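Local coordinates for carbon monoxide dehydrogenase (Thermococcus sp. AM4, PDB 6T7J), which probably catalyses the reversible oxidation of carbon monoxide to carbon dioxide when its active-site metal cluster, here lacking nickel, is complete, at residues L189-I193 with D194-C198. Residues are numbered along the deposited sequence; the frame is centred on the assembly and turned at random.
Sequences LPRAI and DREVC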
loop_
_atom_site.group_PDB
_atom_site.type_symbol
_atom_site.label_atom_id
_atom_site.label_comp_id
_atom_site.label_asym_id
_atom_site.label_seq_id
_atom_site.Cartn_x
_atom_site.Cartn_y
_atom_site.Cartn_z
ATOM N N LEU A 189 -11.102 -15.611 -1.113
ATOM C CA LEU A 189 -11.176 -15.488 -2.561
ATOM C C LEU A 189 -10.932 -14.040 -2.968
ATOM O O LEU A 189 -11.664 -13.145 -2.513
ATOM C CB LEU A 189 -12.532 -15.963 -3.078
ATOM C CG LEU A 189 -12.731 -17.479 -3.169
ATOM C CD1 LEU A 189 -14.175 -17.817 -3.496
ATOM C CD2 LEU A 189 -11.790 -18.086 -4.197
ATOM N N PRO A 190 -9.930 -13.758 -3.795
ATOM C CA PRO A 190 -9.673 -12.373 -4.199
ATOM C C PRO A 190 -10.695 -11.885 -5.214
ATOM O O PRO A 190 -11.176 -12.641 -6.062
ATOM C CB PRO A 190 -8.270 -12.438 -4.809
ATOM C CG PRO A 190 -8.152 -13.835 -5.314
ATOM C CD PRO A 190 -8.956 -14.700 -4.376
ATOM N N ARG A 191 -11.014 -10.595 -5.124
ATOM C CA ARG A 191 -12.055 -9.979 -5.938
ATOM C C ARG A 191 -11.503 -9.069 -7.025
ATOM O O ARG A 191 -11.857 -9.220 -8.198
ATOM C CB ARG A 191 -13.017 -9.198 -5.032
ATOM C CG ARG A 191 -13.583 -10.030 -3.889
ATOM C CD ARG A 191 -13.910 -9.174 -2.677
ATOM N NE ARG A 191 -12.710 -8.610 -2.069
ATOM C CZ ARG A 191 -12.703 -7.895 -0.949
ATOM N NH1 ARG A 191 -11.562 -7.420 -0.472
ATOM N NH2 ARG A 191 -13.838 -7.650 -0.307
ATOM N N ALA A 192 -10.649 -8.114 -6.664
ATOM C CA ALA A 192 -9.962 -7.269 -7.631
ATOM C C ALA A 192 -8.609 -6.896 -7.042
ATOM O O ALA A 192 -8.529 -6.522 -5.869
ATOM C CB ALA A 192 -10.777 -6.014 -7.964
ATOM N N ILE A 193 -7.560 -6.987 -7.860
ATOM C CA ILE A 193 -6.191 -6.982 -7.339
ATOM C C ILE A 193 -5.881 -5.669 -6.629
ATOM O O ILE A 193 -5.489 -5.649 -5.451
ATOM C CB ILE A 193 -5.186 -7.248 -8.473
ATOM C CG1 ILE A 193 -5.651 -8.407 -9.355
ATOM C CG2 ILE A 193 -3.843 -7.558 -7.885
ATOM C CD1 ILE A 193 -4.762 -8.642 -10.570
ATOM N N ASP A 194 -6.022 -4.552 -7.352
ATOM C CA ASP A 194 -5.750 -3.245 -6.763
ATOM C C ASP A 194 -6.597 -3.011 -5.521
ATOM O O ASP A 194 -6.130 -2.385 -4.561
ATOM C CB ASP A 194 -5.992 -2.143 -7.795
ATOM C CG ASP A 194 -5.032 -2.220 -8.971
ATOM O OD1 ASP A 194 -4.080 -3.027 -8.914
ATOM O OD2 ASP A 194 -5.230 -1.472 -9.953
ATOM N N ARG A 195 -7.828 -3.530 -5.507
ATOM C CA ARG A 195 -8.648 -3.429 -4.306
ATOM C C ARG A 195 -8.031 -4.201 -3.146
ATOM O O ARG A 195 -8.073 -3.744 -2.002
ATOM C CB ARG A 195 -10.067 -3.926 -4.572
ATOM C CG ARG A 195 -10.941 -3.881 -3.326
ATOM C CD ARG A 195 -12.193 -4.718 -3.454
ATOM N NE ARG A 195 -13.040 -4.579 -2.272
ATOM C CZ ARG A 195 -14.309 -4.966 -2.212
ATOM N NH1 ARG A 195 -15.003 -4.798 -1.094
ATOM N NH2 ARG A 195 -14.885 -5.522 -3.271
ATOM N N GLU A 196 -7.454 -5.375 -3.417
ATOM C CA GLU A 196 -6.823 -6.136 -2.341
ATOM C C GLU A 196 -5.625 -5.388 -1.767
ATOM O O GLU A 196 -5.459 -5.305 -0.540
ATOM C CB GLU A 196 -6.404 -7.522 -2.841
ATOM C CG GLU A 196 -7.511 -8.326 -3.519
ATOM C CD GLU A 196 -8.735 -8.523 -2.643
ATOM O OE1 GLU A 196 -8.597 -8.511 -1.402
ATOM O OE2 GLU A 196 -9.842 -8.698 -3.196
ATOM N N VAL A 197 -4.784 -4.825 -2.642
ATOM C CA VAL A 197 -3.639 -4.042 -2.171
ATOM C C VAL A 197 -4.112 -2.861 -1.326
ATOM O O VAL A 197 -3.606 -2.609 -0.220
ATOM C CB VAL A 197 -2.781 -3.573 -3.362
ATOM C CG1 VAL A 197 -1.875 -2.417 -2.950
ATOM C CG2 VAL A 197 -1.958 -4.728 -3.915
ATOM N N CYS A 198 -5.105 -2.124 -1.834
ATOM C CA CYS A 198 -5.587 -0.945 -1.127
ATOM C C CYS A 198 -6.239 -1.321 0.199
ATOM O O CYS A 198 -6.113 -0.591 1.190
ATOM C CB CYS A 198 -6.553 -0.172 -2.025
ATOM S SG CYS A 198 -7.648 0.973 -1.184
#
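P190 touches E196 through backbone and ring: its CA lies 3.8 Å from E196 OE2, and its side chain also packs on A225 of helix 212-242. R191 supplies the polar link to E196. R191 N lies 2.9 Å from E196 OE2 in a hydrogen bond of 169°, meeting that oxygen from above the carboxylate plane. The side chain returns to the same carboxylate: NE lies 3.1 Å from E196 OE2, which sits almost in the guanidinium plane and accepts through its syn lone pair, and NH1 lies 3.3 Å from E196 OE1. Two nitrogens thus grip two oxygens side-on, and OE2 is held by both main chain and side chain. A bend at chi3 of R191 (-67°) and another at chi2 of E196 fold the two side chains into this bridge.

On one face of the R191 guanidinium lies that of R195, centres 3.6 Å apart and planes tilted by 16°. The like charges are probably offset by acidic neighbours: E199 forms a salt bridge with R191, and D166 one with R195. E196 N donates to A192 O at 2.9 Å and V197 N to I193 O at 3.0 Å, the first i to i+4 bonds of helix 193-203. With A192 as N-cap and E196 reaching back to R191 N, this is a buried helix N-terminus at the subunit interface, where D194 packs on D194 of the second subunit, pinned to its preceding loop by a salt bridge.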